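Local coordinates for leucine aminopeptidase 1 (Caenorhabditis elegans, PDB 2HB6) that removes N-terminal amino acids, preferably leucine, from peptides as a two-zinc M17 aminopeptidase that probably serves in digestion, at the interface of chains A and B and the interface of chains A and C. Numbering follows the deposited sequence. Chains: chain A/B/C, Leucine aminopeptidase 1.

Contact 1: the interface of chains A and B. Residues chain A 134, 180-182; chain B 317-320.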
loop_
_atom_site.group_PDB
_atom_site.type_symbol
_atom_site.label_atom_id
_atom_site.label_comp_id
_atom_site.label_asym_id
_atom_site.label_seq_id
_atom_site.Cartn_x
_atom_site.Cartn_y
_atom_site.Cartn_z
ATOM N N PHE A 134 -8.533 7.556 35.287
ATOM C CA PHE A 134 -7.469 6.580 35.087
ATOM C C PHE A 134 -6.119 7.221 34.768
ATOM O O PHE A 134 -5.996 8.017 33.825
ATOM C CB PHE A 134 -7.830 5.502 34.049
ATOM C CG PHE A 134 -6.832 4.393 34.020
ATOM C CD1 PHE A 134 -6.913 3.367 34.943
ATOM C CD2 PHE A 134 -5.763 4.418 33.139
ATOM C CE1 PHE A 134 -5.966 2.361 34.975
ATOM C CE2 PHE A 134 -4.799 3.406 33.174
ATOM C CZ PHE A 134 -4.921 2.379 34.088
ATOM N N PRO A 180 -5.891 -0.057 30.338
ATOM C CA PRO A 180 -5.328 -0.994 29.373
ATOM C C PRO A 180 -5.834 -2.419 29.603
ATOM O O PRO A 180 -6.188 -2.790 30.722
ATOM C CB PRO A 180 -3.819 -0.898 29.628
ATOM C CG PRO A 180 -3.705 -0.435 31.018
ATOM C CD PRO A 180 -4.843 0.531 31.189
ATOM N N ALA A 181 -5.888 -3.192 28.527
ATOM C CA ALA A 181 -6.471 -4.519 28.552
ATOM C C ALA A 181 -5.648 -5.560 29.306
ATOM O O ALA A 181 -6.185 -6.612 29.661
ATOM C CB ALA A 181 -6.731 -5.004 27.131
ATOM N N ASN A 182 -4.361 -5.291 29.537
ATOM C CA ASN A 182 -3.567 -6.150 30.436
ATOM C C ASN A 182 -3.990 -6.013 31.894
ATOM O O ASN A 182 -3.670 -6.861 32.721
ATOM C CB ASN A 182 -2.045 -5.963 30.258
ATOM C CG ASN A 182 -1.563 -4.575 30.625
ATOM O OD1 ASN A 182 -2.227 -3.578 30.351
ATOM N ND2 ASN A 182 -0.380 -4.502 31.237
ATOM N N ASP B 317 -1.273 -0.472 23.693
ATOM C CA ASP B 317 -2.143 0.014 24.790
ATOM C C ASP B 317 -1.742 -0.501 26.176
ATOM O O ASP B 317 -2.032 0.164 27.178
ATOM C CB ASP B 317 -3.638 -0.284 24.581
ATOM C CG ASP B 317 -4.261 0.513 23.450
ATOM O OD1 ASP B 317 -3.603 1.401 22.851
ATOM O OD2 ASP B 317 -5.435 0.223 23.162
ATOM N N ASP B 318 -1.107 -1.679 26.245
ATOM C CA ASP B 318 -0.669 -2.246 27.539
ATOM C C ASP B 318 0.217 -1.235 28.257
ATOM O O ASP B 318 0.971 -0.510 27.617
ATOM C CB ASP B 318 0.131 -3.531 27.347
ATOM C CG ASP B 318 -0.745 -4.751 27.119
ATOM O OD1 ASP B 318 -1.993 -4.628 27.085
ATOM O OD2 ASP B 318 -0.170 -5.851 26.959
ATOM N N ILE B 319 0.099 -1.169 29.580
ATOM C CA ILE B 319 1.027 -0.369 30.368
ATOM C C ILE B 319 1.754 -1.313 31.309
ATOM O O ILE B 319 1.122 -2.103 32.031
ATOM C CB ILE B 319 0.298 0.742 31.166
ATOM C CG1 ILE B 319 -0.409 1.703 30.199
ATOM C CG2 ILE B 319 1.287 1.519 32.061
ATOM C CD1 ILE B 319 -1.340 2.741 30.906
ATOM N N ILE B 320 3.082 -1.246 31.284
ATOM C CA ILE B 320 3.890 -2.052 32.194
ATOM C C ILE B 320 4.764 -1.190 33.101
ATOM O O ILE B 320 5.043 -0.023 32.794
ATOM C CB ILE B 320 4.758 -3.085 31.419
ATOM C CG1 ILE B 320 5.735 -2.369 30.477
ATOM C CG2 ILE B 320 3.847 -4.104 30.669
ATOM C CD1 ILE B 320 6.818 -3.285 29.880
HETATM O O HOH W 1 -4.142 -3.238 26.135
#
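A:Asn182 and A:Pro180 of one subunit meet B:Asp318 and B:Ile319 of the next in this M17 leucine aminopeptidase, a family that assembles as hexamers; the patch sets a loop after helix 157-178 against the start of strand 319-321. Polar contact runs through a hydrogen bond from the amide nitrogen ND2 of A:Asn182 to the backbone oxygen O of B:Ile319, 2.9 Å long and 167° at the hydrogen. The acceptor lies in the amide plane of A:Asn182, whereas the donor sits well above the carbonyl plane. At the other end of the same amide, OD1 of A:Asn182 takes a weak bond from N of B:Ile319 at 3.4 Å, so both amide atoms address one residue's backbone. CG of A:Asn182 sits between its backbone N and carbonyl carbon (chi1 64°), which turns the amide toward that strand.

Stacking adds to this: the carboxylate of B:Asp318 lies over the amide of A:Asn182 at 26° between planes, CG to CG 3.6 Å. Without the amide, as with an alanine at A:Asn182, O of B:Ile319 would probably lose its donor and the B:Asp318 carboxylate the flat group it stacks on. Water 1 bridges B:Asp318 OD1, at 2.7 Å, to the backbone N of A:Ala181, at 3.0 Å.

The apolar part is small: CD1 of B:Ile319 touches the ring carbon CG of A:Pro180 at 4.0 Å.

Contact 2: the interface of chains A and C. Residues chain A 17, 69-70, 103, 105; chain C 58.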
loop_
_atom_site.group_PDB
_atom_site.type_symbol
_atom_site.label_atom_id
_atom_site.label_comp_id
_atom_site.label_asym_id
_atom_site.label_seq_id
_atom_site.Cartn_x
_atom_site.Cartn_y
_atom_site.Cartn_z
ATOM N N LEU A 17 -6.491 25.438 48.529
ATOM C CA LEU A 17 -6.348 26.152 47.269
ATOM C C LEU A 17 -7.462 25.743 46.310
ATOM O O LEU A 17 -7.657 24.578 46.037
ATOM C CB LEU A 17 -4.977 25.910 46.658
ATOM C CG LEU A 17 -4.619 26.805 45.479
ATOM C CD1 LEU A 17 -4.657 28.269 45.847
ATOM C CD2 LEU A 17 -3.284 26.422 44.888
ATOM N N TYR A 69 -3.890 34.167 36.543
ATOM C CA TYR A 69 -2.773 33.585 35.818
ATOM C C TYR A 69 -2.730 32.061 35.789
ATOM O O TYR A 69 -2.080 31.487 34.942
ATOM C CB TYR A 69 -1.422 34.219 36.180
ATOM C CG TYR A 69 -0.940 33.919 37.570
ATOM C CD1 TYR A 69 -0.207 32.782 37.840
ATOM C CD2 TYR A 69 -1.212 34.779 38.614
ATOM C CE1 TYR A 69 0.231 32.507 39.108
ATOM C CE2 TYR A 69 -0.774 34.506 39.887
ATOM C CZ TYR A 69 -0.058 33.372 40.126
ATOM O OH TYR A 69 0.377 33.107 41.381
ATOM N N GLU A 70 -3.451 31.418 36.702
ATOM C CA GLU A 70 -3.486 29.965 36.759
ATOM C C GLU A 70 -4.684 29.308 37.439
ATOM O O GLU A 70 -4.923 28.134 37.244
ATOM C CB GLU A 70 -2.210 29.437 37.411
ATOM C CG GLU A 70 -2.035 29.832 38.862
ATOM C CD GLU A 70 -0.923 29.079 39.558
ATOM O OE1 GLU A 70 -0.096 28.480 38.865
ATOM O OE2 GLU A 70 -0.892 29.089 40.800
ATOM N N PRO A 103 -3.074 23.873 38.865
ATOM C CA PRO A 103 -1.799 23.816 39.572
ATOM C C PRO A 103 -1.681 22.608 40.488
ATOM O O PRO A 103 -2.672 22.129 41.053
ATOM C CB PRO A 103 -1.776 25.131 40.359
ATOM C CG PRO A 103 -2.559 26.065 39.481
ATOM C CD PRO A 103 -3.690 25.209 38.957
ATOM N N ASP A 105 -0.810 22.020 43.420
ATOM C CA ASP A 105 -1.282 22.079 44.809
ATOM C C ASP A 105 -2.756 22.478 44.979
ATOM O O ASP A 105 -3.216 22.720 46.104
ATOM C CB ASP A 105 -0.373 22.987 45.650
ATOM C CG ASP A 105 -0.220 24.380 45.061
ATOM O OD1 ASP A 105 -0.574 24.585 43.875
ATOM O OD2 ASP A 105 0.263 25.281 45.784
ATOM N N ARG C 58 5.269 31.477 41.967
ATOM C CA ARG C 58 4.329 30.366 41.745
ATOM C C ARG C 58 4.565 29.649 40.420
ATOM O O ARG C 58 4.383 28.433 40.320
ATOM C CB ARG C 58 2.886 30.868 41.778
ATOM C CG ARG C 58 2.388 31.294 43.146
ATOM C CD ARG C 58 1.882 30.128 43.959
ATOM N NE ARG C 58 0.910 29.293 43.250
ATOM C CZ ARG C 58 0.561 28.074 43.650
ATOM N NH1 ARG C 58 1.108 27.553 44.748
ATOM N NH2 ARG C 58 -0.324 27.370 42.962
HETATM O O HOH W 2 1.862 27.100 40.162
#
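C:Arg58, the last residue of helix 49-58, reaches across to A:Glu70 and A:Asp105 and forms a two-sided salt bridge between M17 aminopeptidase subunits. End-on, its guanidinium pairs with a carboxylate: NH1 of C:Arg58 binds OD2 of A:Asp105 at 2.6 Å and NH2 of C:Arg58 binds OD1 of A:Asp105 at 2.9 Å. Both oxygens use their syn lone pairs, and the two flat groups are nearly coplanar, 19° apart, giving a fork-to-fork pair with both bonds close to straight. The side edge of the guanidinium takes A:Glu70 instead. Here NE at 3.0 Å and NH2 at 2.8 Å, both of C:Arg58, converge on the carboxylate oxygen OE2 of A:Glu70, reaching it from opposite faces of the carboxylate plane. This carboxylate stands almost upright to the guanidinium, 83° between planes, yet OE2 itself lies in the guanidinium plane. NH2 thus serves both acids, and bonds along two edges should hold the group against rotation; two carboxylates so near are likely to favour the charged arginine.

The arginine chain is bent at chi2 and chi3, which brings the guanidinium between the two acids. On the chain A side, A:Glu70 runs extended beyond CG, bringing OE2 to the side edge of the guanidinium. The other oxygen of A:Glu70, OE1, binds water 2 at 2.7 Å, and that water also meets the backbone O of C:Arg58, tying the carboxylate to the end of the helix as well as to the side chain.

Further out, A:Tyr69 crosses the arginine at about a right angle, its phenol oxygen OH resting against the aliphatic CB and CG. CD2 of A:Leu17 and the ring carbon CB of A:Pro103 each approach NH2 of C:Arg58 to 3.7 Å, adding apolar neighbours around the nitrogen shared by the acids.

Contact 1 and contact 2 lie about 31 Å apart, measured between the centres of their C-alpha atoms, and share no residue: chain A faces chain B in one and chain C in the other. The whole A-C interface is two-fold symmetric, so contact 2 has a twin with the chains exchanged, whereas the A-B interface is not an exact two-fold. Together such unlike interfaces can build the deposited six-copy assembly. Contact 1 is centred about 16 Å from A:Lys264 of the predicted active site, contact 2 about 41 Å; the structure alone does not show whether contact 1 affects catalysis.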